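Local structure of similar to sp|P32453 Saccharomyces cerevisiae YNL315c ATP11 (Candida glabrata CBS 138, 2P4F) at residues 213-218 with 234-239; 180-185 with 198-203; 138-143 with 228-233; 152-157 with 277-282; 192-197 with 219-224. The protein probably acts as a mitochondrial assembly chaperone of the ATP11 family, holding the not yet assembled beta subunit of F1-ATPase. One frame throughout, in Å; residues are numbered along the deposited sequence.

Contact 1: residues 213-218 with 234-239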
# COMPACT_ATOMS: atom_id res chain seq x y z
N PRO A 213 -12.49 -4.23 2.85
CA PRO A 213 -11.09 -4.65 2.80
C PRO A 213 -10.64 -5.13 4.17
O PRO A 213 -10.96 -4.53 5.18
CB PRO A 213 -10.29 -3.39 2.44
CG PRO A 213 -11.30 -2.39 2.05
CD PRO A 213 -12.68 -2.81 2.51
N HIS A 214 -9.84 -6.19 4.22
CA HIS A 214 -9.27 -6.54 5.53
C HIS A 214 -8.12 -5.62 5.90
O HIS A 214 -7.79 -5.52 7.09
CB HIS A 214 -8.79 -7.98 5.52
CG HIS A 214 -7.89 -8.37 4.38
ND1 HIS A 214 -6.59 -7.92 4.29
CD2 HIS A 214 -8.14 -9.21 3.31
CE1 HIS A 214 -6.05 -8.45 3.18
NE2 HIS A 214 -6.98 -9.23 2.58
N THR A 215 -7.49 -4.97 4.93
CA THR A 215 -6.33 -4.09 5.19
C THR A 215 -6.54 -2.77 4.45
O THR A 215 -6.78 -2.82 3.21
CB THR A 215 -5.03 -4.76 4.73
OG1 THR A 215 -4.84 -5.97 5.50
CG2 THR A 215 -3.81 -3.88 5.02
N THR A 216 -6.46 -1.65 5.13
CA THR A 216 -6.53 -0.34 4.45
C THR A 216 -5.29 0.41 4.84
O THR A 216 -4.95 0.49 6.05
CB THR A 216 -7.77 0.43 4.92
OG1 THR A 216 -8.94 -0.28 4.39
CG2 THR A 216 -7.88 1.84 4.37
N ILE A 217 -4.58 0.98 3.89
CA ILE A 217 -3.35 1.71 4.13
C ILE A 217 -3.54 3.12 3.60
O ILE A 217 -4.02 3.30 2.49
CB ILE A 217 -2.15 1.02 3.45
CG1 ILE A 217 -2.06 -0.48 3.88
CG2 ILE A 217 -0.90 1.79 3.74
CD1 ILE A 217 -1.19 -1.32 3.05
N GLN A 218 -3.11 4.12 4.43
CA GLN A 218 -3.10 5.49 3.98
C GLN A 218 -1.63 5.94 3.83
O GLN A 218 -0.82 5.62 4.74
CB GLN A 218 -3.76 6.47 4.96
CG GLN A 218 -5.26 6.20 5.23
CD GLN A 218 -5.81 7.43 5.95
OE1 GLN A 218 -5.45 7.59 7.15
NE2 GLN A 218 -6.59 8.28 5.26
N GLY A 234 -1.57 1.98 8.41
CA GLY A 234 -2.54 1.01 7.90
C GLY A 234 -3.12 0.26 9.07
O GLY A 234 -2.58 0.24 10.20
N GLN A 235 -4.26 -0.34 8.81
CA GLN A 235 -4.94 -1.11 9.86
C GLN A 235 -5.38 -2.44 9.26
O GLN A 235 -5.87 -2.44 8.09
CB GLN A 235 -6.19 -0.41 10.44
CG GLN A 235 -5.90 0.61 11.52
CD GLN A 235 -7.08 1.49 11.88
OE1 GLN A 235 -6.99 2.44 12.66
NE2 GLN A 235 -8.24 1.19 11.31
N VAL A 236 -5.25 -3.52 9.98
CA VAL A 236 -5.75 -4.83 9.57
C VAL A 236 -6.97 -5.14 10.41
O VAL A 236 -6.91 -5.02 11.66
CB VAL A 236 -4.69 -5.94 9.75
CG1 VAL A 236 -5.20 -7.30 9.29
CG2 VAL A 236 -3.45 -5.49 9.00
N GLU A 237 -8.07 -5.55 9.83
CA GLU A 237 -9.29 -5.81 10.57
C GLU A 237 -9.14 -7.03 11.47
O GLU A 237 -8.69 -8.11 11.11
CB GLU A 237 -10.43 -6.04 9.58
CG GLU A 237 -10.85 -4.83 8.76
CD GLU A 237 -11.46 -3.76 9.63
OE1 GLU A 237 -10.90 -2.65 9.73
OE2 GLU A 237 -12.50 -4.03 10.26
N SER A 238 -9.56 -6.86 12.73
CA SER A 238 -9.32 -7.97 13.67
C SER A 238 -10.23 -9.15 13.37
O SER A 238 -9.85 -10.29 13.73
CB SER A 238 -9.45 -7.53 15.12
OG SER A 238 -10.54 -6.65 15.33
N ASP A 239 -11.38 -8.93 12.75
CA ASP A 239 -12.32 -10.01 12.40
C ASP A 239 -11.84 -10.84 11.23
O ASP A 239 -12.46 -11.83 10.88
CB ASP A 239 -13.67 -9.42 11.96
CG ASP A 239 -13.38 -8.41 10.84
OD1 ASP A 239 -12.99 -8.80 9.72
OD2 ASP A 239 -13.54 -7.18 11.07
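Thr215 and Val236 sit side by side as a non-hydrogen-bonded pair where strands 215-220 and 229-236 run antiparallel in the sheet of the half barrel. At the start of the first strand, His214 and Thr215 both face Ile198 of the next strand over, a classic beta bulge. Backbone bonds come first: Thr216 N gives to Gln235 O at 3.1 Å, Gln235 N gives back to Thr216 O at 3.0 Å, and past the strand end Glu237 N meets His214 O at 2.8 Å. Where Gly234 has no side chain, its CA comes within 3.9 Å of Ile217 CA. Side-chain packing lies on the face of Thr215, Ile217 and Val236, which helix 244-257 covers with Ala247 and Leu251. There the Val236 CG2 methyl rests against the threonine hydroxyl, Thr215 OG1, at 3.8 Å. Thr215 OG1 lies in the plane of the His214 ring, at its edge, 2.9 Å from His214 ND1; NE2 is bonded to Gln182, so the buried imidazole is fixed from both nitrogens. Glu237 folds back, bent at chi2 (-66°), and its OE2 makes a salt bridge with Lys212. Glu237 CG rests 3.6 Å from Pro213 O and equally far from His214 O.

Contact 2: residues 180-185 with 198-203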
# COMPACT_ATOMS: atom_id res chain seq x y z
N GLU A 180 -4.44 -17.81 -1.36
CA GLU A 180 -5.72 -17.10 -1.42
C GLU A 180 -5.52 -15.79 -2.15
O GLU A 180 -4.68 -14.97 -1.72
CB GLU A 180 -6.22 -16.88 0.00
CG GLU A 180 -6.36 -18.23 0.72
CD GLU A 180 -6.97 -18.05 2.10
OE1 GLU A 180 -7.54 -16.98 2.38
OE2 GLU A 180 -6.87 -19.00 2.91
N LEU A 181 -6.25 -15.58 -3.27
CA LEU A 181 -6.04 -14.33 -3.98
C LEU A 181 -6.70 -13.14 -3.28
O LEU A 181 -7.79 -13.29 -2.74
CB LEU A 181 -6.63 -14.44 -5.40
CG LEU A 181 -6.01 -15.54 -6.26
CD1 LEU A 181 -6.74 -15.56 -7.62
CD2 LEU A 181 -4.51 -15.35 -6.40
N GLN A 182 -5.99 -12.03 -3.39
CA GLN A 182 -6.41 -10.75 -2.82
C GLN A 182 -6.49 -9.72 -3.93
O GLN A 182 -5.56 -9.70 -4.73
CB GLN A 182 -5.38 -10.27 -1.80
CG GLN A 182 -4.97 -11.34 -0.79
CD GLN A 182 -6.10 -11.88 0.06
OE1 GLN A 182 -6.89 -11.10 0.61
NE2 GLN A 182 -6.22 -13.22 0.23
N TYR A 183 -7.52 -8.88 -3.93
CA TYR A 183 -7.42 -7.67 -4.75
C TYR A 183 -6.63 -6.62 -4.01
O TYR A 183 -6.76 -6.49 -2.78
CB TYR A 183 -8.83 -7.12 -4.95
CG TYR A 183 -9.60 -7.69 -6.13
CD1 TYR A 183 -9.03 -7.61 -7.40
CD2 TYR A 183 -10.86 -8.23 -6.00
CE1 TYR A 183 -9.71 -8.11 -8.52
CE2 TYR A 183 -11.56 -8.72 -7.09
CZ TYR A 183 -10.96 -8.66 -8.35
OH TYR A 183 -11.61 -9.10 -9.46
N VAL A 184 -5.85 -5.87 -4.78
CA VAL A 184 -5.17 -4.67 -4.33
C VAL A 184 -5.76 -3.50 -5.09
O VAL A 184 -5.76 -3.59 -6.35
CB VAL A 184 -3.65 -4.76 -4.63
CG1 VAL A 184 -2.94 -3.45 -4.28
CG2 VAL A 184 -3.04 -5.96 -3.91
N GLN A 185 -6.26 -2.47 -4.45
CA GLN A 185 -6.80 -1.33 -5.19
C GLN A 185 -6.18 -0.05 -4.60
O GLN A 185 -6.27 0.16 -3.39
CB GLN A 185 -8.36 -1.24 -5.10
CG GLN A 185 -8.89 -0.21 -6.12
CD GLN A 185 -10.41 -0.17 -6.17
OE1 GLN A 185 -11.11 -0.86 -5.37
NE2 GLN A 185 -10.92 0.62 -7.11
N ILE A 198 -6.81 -3.73 0.46
CA ILE A 198 -6.60 -5.13 0.13
C ILE A 198 -7.79 -5.93 0.63
O ILE A 198 -8.17 -5.85 1.81
CB ILE A 198 -5.24 -5.63 0.66
CG1 ILE A 198 -4.09 -4.64 0.36
CG2 ILE A 198 -4.94 -7.03 0.10
CD1 ILE A 198 -2.73 -5.11 0.91
N THR A 199 -8.40 -6.72 -0.28
CA THR A 199 -9.66 -7.39 -0.06
C THR A 199 -9.57 -8.85 -0.53
O THR A 199 -8.98 -9.12 -1.60
CB THR A 199 -10.78 -6.73 -0.89
OG1 THR A 199 -10.78 -5.33 -0.58
CG2 THR A 199 -12.13 -7.32 -0.55
N SER A 200 -10.13 -9.75 0.23
CA SER A 200 -10.05 -11.13 -0.27
C SER A 200 -10.95 -11.37 -1.46
O SER A 200 -12.16 -11.03 -1.41
CB SER A 200 -10.40 -12.09 0.86
OG SER A 200 -10.36 -13.43 0.41
N LEU A 201 -10.43 -11.93 -2.53
CA LEU A 201 -11.19 -11.94 -3.78
C LEU A 201 -12.37 -12.89 -3.71
O LEU A 201 -13.45 -12.63 -4.25
CB LEU A 201 -10.20 -12.33 -4.91
CG LEU A 201 -10.75 -12.24 -6.34
CD1 LEU A 201 -9.63 -11.87 -7.31
CD2 LEU A 201 -11.33 -13.55 -6.76
N ALA A 202 -12.22 -14.07 -3.08
CA ALA A 202 -13.28 -15.06 -3.21
C ALA A 202 -14.57 -14.62 -2.52
O ALA A 202 -15.63 -15.04 -3.03
CB ALA A 202 -12.81 -16.41 -2.66
N GLU A 203 -14.47 -13.85 -1.45
CA GLU A 203 -15.64 -13.62 -0.61
C GLU A 203 -16.21 -12.22 -0.71
O GLU A 203 -17.21 -11.94 -0.03
CB GLU A 203 -15.32 -13.90 0.88
CG GLU A 203 -14.95 -15.37 1.14
CD GLU A 203 -13.46 -15.60 1.05
OE1 GLU A 203 -12.73 -14.62 0.76
OE2 GLU A 203 -12.94 -16.73 1.25
O HOH W 1 -8.21 -14.64 1.93
O HOH W 2 -9.67 -15.26 -2.16
O HOH W 3 -9.23 -4.17 -2.49
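Leu201 lays its CD1 over one face of the Tyr183 ring, 3.8 Å from the centroid and 17° off the normal, a CH-pi contact shifted toward CZ. A chi1 of -173° sets Leu201 CG anti to the backbone N, within 3.7 Å of Tyr183 CE2. The two side chains cross obliquely just beyond the paired end of the beta hairpin 179-190/193-200. The other face of the hairpin carries Gln182, Ile198 and Ser200. Gln182 bends at chi2 (-60°), which turns CD back. Gln182 OE1, the partner of His214, lies 3.3 Å from Ser200 CA. Gln182 NE2 donates to Glu180 O at 3.0 Å from well above that carbonyl plane. Ile198 CG2 packs on Gln182 CB at 3.8 Å. With partners on both oxygen and nitrogen, the Gln182 amide is held in one rotation. Ser200 OG links two carboxylates: it donates to Glu203 OE1 at 2.7 Å and receives from a water that also donates to Glu180 OE1, an arrangement that, with the Glu180-Arg163 salt bridge, may ease their like charges.

Contact 3: residues 138-143 with 228-233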
# COMPACT_ATOMS: atom_id res chain seq x y z
N VAL A 138 8.34 6.81 4.61
CA VAL A 138 8.90 6.47 3.29
C VAL A 138 9.48 7.70 2.64
O VAL A 138 8.78 8.71 2.64
CB VAL A 138 7.77 5.89 2.39
CG1 VAL A 138 8.24 5.46 1.03
CG2 VAL A 138 7.09 4.70 3.10
N PRO A 139 10.69 7.74 2.14
CA PRO A 139 11.12 8.97 1.44
C PRO A 139 10.33 9.10 0.15
O PRO A 139 10.02 8.11 -0.54
CB PRO A 139 12.61 8.77 1.10
CG PRO A 139 12.83 7.31 1.24
CD PRO A 139 11.78 6.76 2.17
N TYR A 140 10.01 10.34 -0.16
CA TYR A 140 9.18 10.57 -1.34
C TYR A 140 9.96 10.33 -2.63
O TYR A 140 9.59 9.49 -3.47
CB TYR A 140 8.60 11.98 -1.28
CG TYR A 140 7.69 12.19 -2.49
CD1 TYR A 140 6.43 11.60 -2.57
CD2 TYR A 140 8.10 13.01 -3.55
CE1 TYR A 140 5.59 11.78 -3.67
CE2 TYR A 140 7.26 13.18 -4.64
CZ TYR A 140 6.02 12.58 -4.70
OH TYR A 140 5.22 12.77 -5.78
N VAL A 141 11.03 11.10 -2.86
CA VAL A 141 11.63 11.07 -4.20
C VAL A 141 12.20 9.68 -4.42
O VAL A 141 11.98 9.08 -5.48
CB VAL A 141 12.68 12.18 -4.37
CG1 VAL A 141 13.60 11.96 -5.58
CG2 VAL A 141 12.04 13.55 -4.51
N LYS A 142 12.91 9.18 -3.39
CA LYS A 142 13.63 7.93 -3.53
C LYS A 142 12.70 6.74 -3.73
O LYS A 142 13.02 5.82 -4.47
CB LYS A 142 14.54 7.73 -2.31
CG LYS A 142 15.31 6.42 -2.35
CD LYS A 142 16.18 6.26 -1.10
CE LYS A 142 17.30 5.27 -1.36
NZ LYS A 142 17.40 4.16 -0.38
N THR A 143 11.56 6.75 -3.04
CA THR A 143 10.75 5.52 -3.03
C THR A 143 9.29 5.68 -3.39
O THR A 143 8.71 5.03 -4.27
CB THR A 143 10.84 4.91 -1.61
OG1 THR A 143 12.24 4.62 -1.38
CG2 THR A 143 10.01 3.65 -1.51
N ASP A 228 10.39 15.81 2.10
CA ASP A 228 10.67 14.60 1.34
C ASP A 228 10.29 13.31 2.08
O ASP A 228 10.95 12.28 1.97
CB ASP A 228 12.15 14.57 0.93
CG ASP A 228 12.40 13.55 -0.16
OD1 ASP A 228 11.54 13.24 -1.02
OD2 ASP A 228 13.53 12.99 -0.14
N MET A 229 9.18 13.37 2.81
CA MET A 229 8.67 12.29 3.63
C MET A 229 7.24 11.94 3.34
O MET A 229 6.46 12.87 3.13
CB MET A 229 8.67 12.74 5.12
CG MET A 229 9.98 12.93 5.81
SD MET A 229 9.56 13.62 7.45
CE MET A 229 9.27 12.10 8.34
N VAL A 230 6.93 10.65 3.35
CA VAL A 230 5.54 10.17 3.25
C VAL A 230 5.23 9.41 4.52
O VAL A 230 6.06 8.55 4.92
CB VAL A 230 5.36 9.26 2.01
CG1 VAL A 230 4.00 8.60 1.99
CG2 VAL A 230 5.62 10.12 0.77
N LEU A 231 4.14 9.70 5.18
CA LEU A 231 3.79 9.01 6.44
C LEU A 231 2.73 7.97 6.10
O LEU A 231 1.71 8.32 5.44
CB LEU A 231 3.25 10.04 7.45
CG LEU A 231 4.33 11.03 7.94
CD1 LEU A 231 3.67 11.81 9.08
CD2 LEU A 231 5.59 10.38 8.36
N MET A 232 2.94 6.72 6.54
CA MET A 232 1.97 5.65 6.24
C MET A 232 1.32 5.10 7.47
O MET A 232 2.07 4.93 8.46
CB MET A 232 2.74 4.51 5.53
CG MET A 232 1.79 3.40 5.07
SD MET A 232 2.73 1.90 4.61
CE MET A 232 2.90 1.18 6.24
N ASN A 233 0.02 4.92 7.46
CA ASN A 233 -0.65 4.24 8.56
C ASN A 233 -1.59 3.21 7.93
O ASN A 233 -2.32 3.54 7.00
CB ASN A 233 -1.42 5.15 9.51
CG ASN A 233 -2.44 6.02 8.80
OD1 ASN A 233 -2.04 6.94 8.10
ND2 ASN A 233 -3.75 5.84 8.91
O HOH W 4 14.26 10.61 -1.31
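Val138 and Val230 form an antiparallel hydrogen-bonded pair, with Val138 N to Val230 O at 2.9 Å and Val230 N to Val138 O at 2.8 Å, and the ladder then runs into the first turn of helix 140-153. At that turn Asp228 does the gripping. It has just left helix 224-227 with positive phi (55°), and Asp228 O takes Tyr140 N at 3.0 Å, the donor standing well above the carbonyl plane. Asp228 OD1 takes Val141 N at 2.9 Å on the syn lone pair, and water 4 links OD2 to Lys142 N. One aspartate thus serves three successive N-H groups at a helix start, two directly and a third through water, where the helix dipole would be expected to favour its negative charge. Strand 133-139 is an outermost strand of the six-stranded antiparallel sheet, and the chain passes from it straight into the helix through Pro139 at the N-cap position. Tyr140 CB lies 3.2 Å from Asp228 OD1. The tyrosine ring meets Val230 at the edge, in plane, Tyr140 CD1 lying 3.7 Å from Val230 CG2, before leading off toward Gln145 and Tyr148. On the side facing Phe144, which packs on both valines, Val138 CB and Val230 CB come to 4.2 Å.

Contact 4: residues 152-157 with 277-282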
# COMPACT_ATOMS: atom_id res chain seq x y z
N VAL A 152 -1.11 5.17 -10.15
CA VAL A 152 -2.14 5.93 -10.90
C VAL A 152 -2.49 5.23 -12.21
O VAL A 152 -3.65 5.08 -12.59
CB VAL A 152 -1.66 7.38 -11.19
CG1 VAL A 152 -2.56 8.03 -12.24
CG2 VAL A 152 -1.64 8.19 -9.89
N LYS A 153 -1.45 4.76 -12.91
CA LYS A 153 -1.67 4.12 -14.23
C LYS A 153 -2.17 2.69 -14.08
O LYS A 153 -2.76 2.20 -15.04
CB LYS A 153 -0.34 4.12 -15.01
CG LYS A 153 -0.02 5.54 -15.48
CD LYS A 153 1.23 5.68 -16.28
CE LYS A 153 1.08 7.01 -17.05
NZ LYS A 153 -0.28 7.56 -16.75
N ASN A 154 -1.93 2.02 -12.96
CA ASN A 154 -2.21 0.60 -12.78
C ASN A 154 -2.89 0.37 -11.43
O ASN A 154 -2.30 -0.29 -10.59
CB ASN A 154 -0.90 -0.20 -12.84
CG ASN A 154 -0.14 0.02 -14.15
OD1 ASN A 154 -0.47 -0.59 -15.17
ND2 ASN A 154 0.86 0.90 -14.08
N PRO A 155 -4.06 0.93 -11.21
CA PRO A 155 -4.61 1.02 -9.85
C PRO A 155 -5.20 -0.27 -9.30
O PRO A 155 -5.59 -0.26 -8.13
CB PRO A 155 -5.69 2.12 -9.96
CG PRO A 155 -6.18 1.97 -11.39
CD PRO A 155 -4.91 1.68 -12.17
N LEU A 156 -5.25 -1.35 -10.07
CA LEU A 156 -5.86 -2.59 -9.57
C LEU A 156 -4.86 -3.71 -9.75
O LEU A 156 -4.17 -3.78 -10.78
CB LEU A 156 -7.15 -2.87 -10.35
CG LEU A 156 -7.95 -4.07 -9.84
CD1 LEU A 156 -8.48 -3.81 -8.43
CD2 LEU A 156 -9.11 -4.40 -10.81
N PHE A 157 -4.77 -4.62 -8.80
CA PHE A 157 -3.92 -5.79 -9.03
C PHE A 157 -4.47 -6.95 -8.21
O PHE A 157 -5.45 -6.78 -7.48
CB PHE A 157 -2.47 -5.50 -8.68
CG PHE A 157 -1.43 -6.45 -9.32
CD1 PHE A 157 -1.54 -6.82 -10.67
CD2 PHE A 157 -0.39 -6.93 -8.57
CE1 PHE A 157 -0.60 -7.66 -11.28
CE2 PHE A 157 0.57 -7.76 -9.17
CZ PHE A 157 0.45 -8.10 -10.51
N ASP A 277 0.25 -5.56 -17.73
CA ASP A 277 -0.62 -6.44 -18.52
C ASP A 277 -1.95 -6.68 -17.86
O ASP A 277 -3.01 -6.73 -18.53
CB ASP A 277 0.09 -7.79 -18.72
CG ASP A 277 1.18 -7.70 -19.77
OD1 ASP A 277 1.26 -6.73 -20.55
OD2 ASP A 277 2.00 -8.66 -19.79
N PHE A 278 -1.95 -6.83 -16.52
CA PHE A 278 -3.23 -6.99 -15.82
C PHE A 278 -4.10 -5.75 -16.06
O PHE A 278 -5.28 -5.86 -16.41
CB PHE A 278 -2.95 -7.18 -14.32
CG PHE A 278 -4.25 -7.36 -13.53
CD1 PHE A 278 -4.85 -8.61 -13.42
CD2 PHE A 278 -4.83 -6.25 -12.90
CE1 PHE A 278 -6.02 -8.72 -12.70
CE2 PHE A 278 -6.01 -6.35 -12.19
CZ PHE A 278 -6.58 -7.60 -12.08
N ASN A 279 -3.52 -4.56 -15.83
CA ASN A 279 -4.34 -3.34 -15.89
C ASN A 279 -4.80 -2.97 -17.29
O ASN A 279 -5.79 -2.26 -17.45
CB ASN A 279 -3.55 -2.17 -15.25
CG ASN A 279 -3.74 -2.27 -13.74
OD1 ASN A 279 -4.69 -1.70 -13.14
ND2 ASN A 279 -2.82 -2.98 -13.08
N LYS A 280 -4.11 -3.44 -18.30
CA LYS A 280 -4.54 -3.14 -19.67
C LYS A 280 -5.35 -4.31 -20.22
O LYS A 280 -5.83 -4.23 -21.37
CB LYS A 280 -3.34 -2.70 -20.50
CG LYS A 280 -2.79 -1.29 -20.27
CD LYS A 280 -1.28 -1.30 -20.11
CE LYS A 280 -0.66 -0.16 -19.37
NZ LYS A 280 -0.72 -0.12 -17.87
N GLY A 281 -5.57 -5.38 -19.42
CA GLY A 281 -6.43 -6.46 -19.92
C GLY A 281 -5.75 -7.31 -21.00
O GLY A 281 -6.42 -7.93 -21.82
N SER A 282 -4.42 -7.32 -20.97
CA SER A 282 -3.65 -8.09 -21.95
C SER A 282 -3.80 -9.58 -21.73
O SER A 282 -3.80 -10.13 -20.61
CB SER A 282 -2.16 -7.74 -21.84
OG SER A 282 -1.43 -8.69 -22.61
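The last turn of helix 266-280 docks on the connection between helix 140-153 and strand 156-162, with Asn279 and Phe278 meeting Asn154, Leu156 and Phe157. Asn279 grips the backbone of Leu156 by both ends of its amide. Asn279 OD1 receives Leu156 N at 3.1 Å, in the carbonyl plane and on a lone pair. Asn279 ND2 gives to Leu156 O at 2.8 Å through a more bent bond (136°), with that oxygen tilted from the amide plane, and it also bonds Leu275 O one turn back. The Asn154 side chain passes Asn279 at a slant, Asn154 CB lying 3.4 Å from Asn279 ND2 and the two amides steeply inclined; Asn154 ND2 is tied to Tyr150 O. Beside this polar grip lies an aromatic one. A chi1 of -180° sets Phe278 CG anti to the backbone N, 4.0 Å from Phe157 CD1. The edge of Phe157 is turned toward the face of Phe278 in an offset edge-to-face pair, centroids 5.7 Å apart and planes at 86°. Leu156 CG meets the rim of the Phe278 ring in plane, 3.8 Å from Phe278 CE2. Phe285 adds a further edge-to-face partner to Phe278, and Phe257 meets the Phe157 ring. Gly281 is the first residue to leave helical backbone angles, with positive phi, and Ser282 N bonds back to Asp277 O at 2.9 Å: the Schellman motif typical of a helix C-terminus.

Contact 5: residues 192-197 with 219-224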
# COMPACT_ATOMS: atom_id res chain seq x y z
N ASN A 192 -3.18 15.01 -1.33
CA ASN A 192 -2.12 14.62 -0.38
C ASN A 192 -2.37 13.28 0.30
O ASN A 192 -1.70 12.91 1.28
CB ASN A 192 -2.02 15.68 0.73
CG ASN A 192 -1.43 16.95 0.14
OD1 ASN A 192 -0.30 16.89 -0.37
ND2 ASN A 192 -2.17 18.05 0.19
N THR A 193 -3.36 12.51 -0.21
CA THR A 193 -3.78 11.31 0.52
C THR A 193 -4.10 10.18 -0.44
O THR A 193 -5.04 10.31 -1.25
CB THR A 193 -5.03 11.61 1.37
OG1 THR A 193 -4.89 12.88 2.04
CG2 THR A 193 -5.26 10.57 2.48
N VAL A 194 -3.35 9.09 -0.34
CA VAL A 194 -3.47 7.96 -1.27
C VAL A 194 -3.76 6.73 -0.46
O VAL A 194 -3.11 6.54 0.59
CB VAL A 194 -2.15 7.80 -2.06
CG1 VAL A 194 -2.23 6.56 -2.97
CG2 VAL A 194 -1.87 9.06 -2.89
N HIS A 195 -4.73 5.92 -0.87
CA HIS A 195 -5.08 4.73 -0.10
C HIS A 195 -4.73 3.46 -0.88
O HIS A 195 -4.85 3.47 -2.12
CB HIS A 195 -6.59 4.70 0.19
CG HIS A 195 -7.04 5.84 1.05
ND1 HIS A 195 -8.40 6.07 1.24
CD2 HIS A 195 -6.37 6.73 1.83
CE1 HIS A 195 -8.50 7.10 2.09
NE2 HIS A 195 -7.30 7.54 2.47
N CYS A 196 -4.38 2.41 -0.18
CA CYS A 196 -4.22 1.09 -0.79
C CYS A 196 -5.13 0.15 -0.04
O CYS A 196 -4.98 0.06 1.22
CB CYS A 196 -2.73 0.68 -0.72
SG CYS A 196 -2.52 -0.95 -1.54
N LEU A 197 -6.09 -0.52 -0.66
CA LEU A 197 -7.08 -1.35 -0.03
C LEU A 197 -6.85 -2.80 -0.46
O LEU A 197 -6.71 -3.02 -1.68
CB LEU A 197 -8.48 -0.94 -0.47
CG LEU A 197 -8.84 0.57 -0.39
CD1 LEU A 197 -10.31 0.74 -0.82
CD2 LEU A 197 -8.54 1.14 0.97
N PHE A 219 -1.38 6.65 2.72
CA PHE A 219 -0.10 7.34 2.54
C PHE A 219 -0.39 8.82 2.51
O PHE A 219 -1.18 9.26 1.68
CB PHE A 219 0.55 6.90 1.23
CG PHE A 219 0.97 5.45 1.22
CD1 PHE A 219 2.23 5.04 1.65
CD2 PHE A 219 0.08 4.49 0.74
CE1 PHE A 219 2.65 3.70 1.63
CE2 PHE A 219 0.47 3.15 0.73
CZ PHE A 219 1.74 2.77 1.14
N HIS A 220 0.24 9.55 3.43
CA HIS A 220 0.02 10.99 3.52
C HIS A 220 1.17 11.73 2.90
O HIS A 220 2.30 11.49 3.31
CB HIS A 220 -0.08 11.40 5.01
CG HIS A 220 -1.24 10.67 5.63
ND1 HIS A 220 -2.55 11.05 5.43
CD2 HIS A 220 -1.22 9.56 6.43
CE1 HIS A 220 -3.31 10.20 6.09
NE2 HIS A 220 -2.54 9.27 6.71
N LEU A 221 0.92 12.59 1.94
CA LEU A 221 1.97 13.27 1.17
C LEU A 221 2.18 14.72 1.56
O LEU A 221 2.91 15.46 0.92
CB LEU A 221 1.58 13.23 -0.33
CG LEU A 221 1.19 11.85 -0.88
CD1 LEU A 221 0.99 12.02 -2.39
CD2 LEU A 221 2.19 10.77 -0.54
N ASP A 222 1.52 15.18 2.63
CA ASP A 222 1.49 16.56 3.06
C ASP A 222 2.90 17.09 3.32
O ASP A 222 3.09 18.33 3.19
CB ASP A 222 0.64 16.69 4.33
CG ASP A 222 -0.73 16.06 4.17
OD1 ASP A 222 -1.73 16.85 4.30
OD2 ASP A 222 -0.89 14.82 3.99
N LEU A 223 3.84 16.24 3.74
CA LEU A 223 5.20 16.71 4.04
C LEU A 223 6.17 16.33 2.94
O LEU A 223 7.42 16.40 3.07
CB LEU A 223 5.66 16.04 5.36
CG LEU A 223 4.70 16.29 6.51
CD1 LEU A 223 5.27 15.67 7.80
CD2 LEU A 223 4.40 17.76 6.63
N ALA A 224 5.64 15.87 1.80
CA ALA A 224 6.51 15.39 0.74
C ALA A 224 7.33 16.54 0.17
O ALA A 224 8.53 16.43 -0.06
CB ALA A 224 5.72 14.72 -0.38
O HOH W 5 -3.15 13.36 4.14
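A single water is gripped by three side chains from both segments: Thr193 OG1 at 2.8 Å, His220 ND1 at 2.7 Å and Asp222 OD2, to which it donates, at 2.7 Å. It meets the imidazole at the edge, in the ring plane, while the other ring nitrogen, NE2, is bonded to Asn233. Thr193 and His220 lie side by side as a non-hydrogen-bonded pair, with Thr193 CG2 at 4.0 Å from His220 ND1. The next pair, Val194 with Phe219, is hydrogen-bonded, Phe219 N reaching Val194 O at 2.7 Å and Val194 N returning to Phe219 O. Beyond the paired strands Leu221 N still bonds Asn192 O, at 2.7 Å and nearly straight (171°). The opposite face is apolar: Val194 CG2 touches Leu221 CD1 at 4.1 Å, and the Phe219 ring meets Cys196 CB near its plane, at the edge. Tyr148 and Phe144 of helix 140-153 close over this side of the antiparallel sheet. The two faces thus differ in kind, one greasy beneath a helix and one polar. On the polar one, with partners at both ring nitrogens, the His220 ring is held against flipping, and the nearby Asp222 carboxylate may favour a charged imidazole.

Overall arrangement
Contacts 1, 2, 3 and 5 each join neighbouring strands of one antiparallel sheet, and across it the strand pairs follow in the order contact 3, 1, 5, 2. Contacts 1 and 5 share strand 215-220, contacts 2 and 5 strand 193-200, and contacts 1 and 3 strand 229-236. Contact 5 is the most buried, while contacts 1 to 4 are partly buried. Side-chain hydrogen bonds run between them: His214 to Gln182 ties contact 1 to contact 2, and Asn233 to His220 ties contact 3 to contact 5. Contact 4 differs, setting a helix end against a strand start through a side-chain amide and aromatic edges; it joins contact 2 where Phe157 N meets Val184 O. Contact 3 alone pairs strand bonding with a helix start.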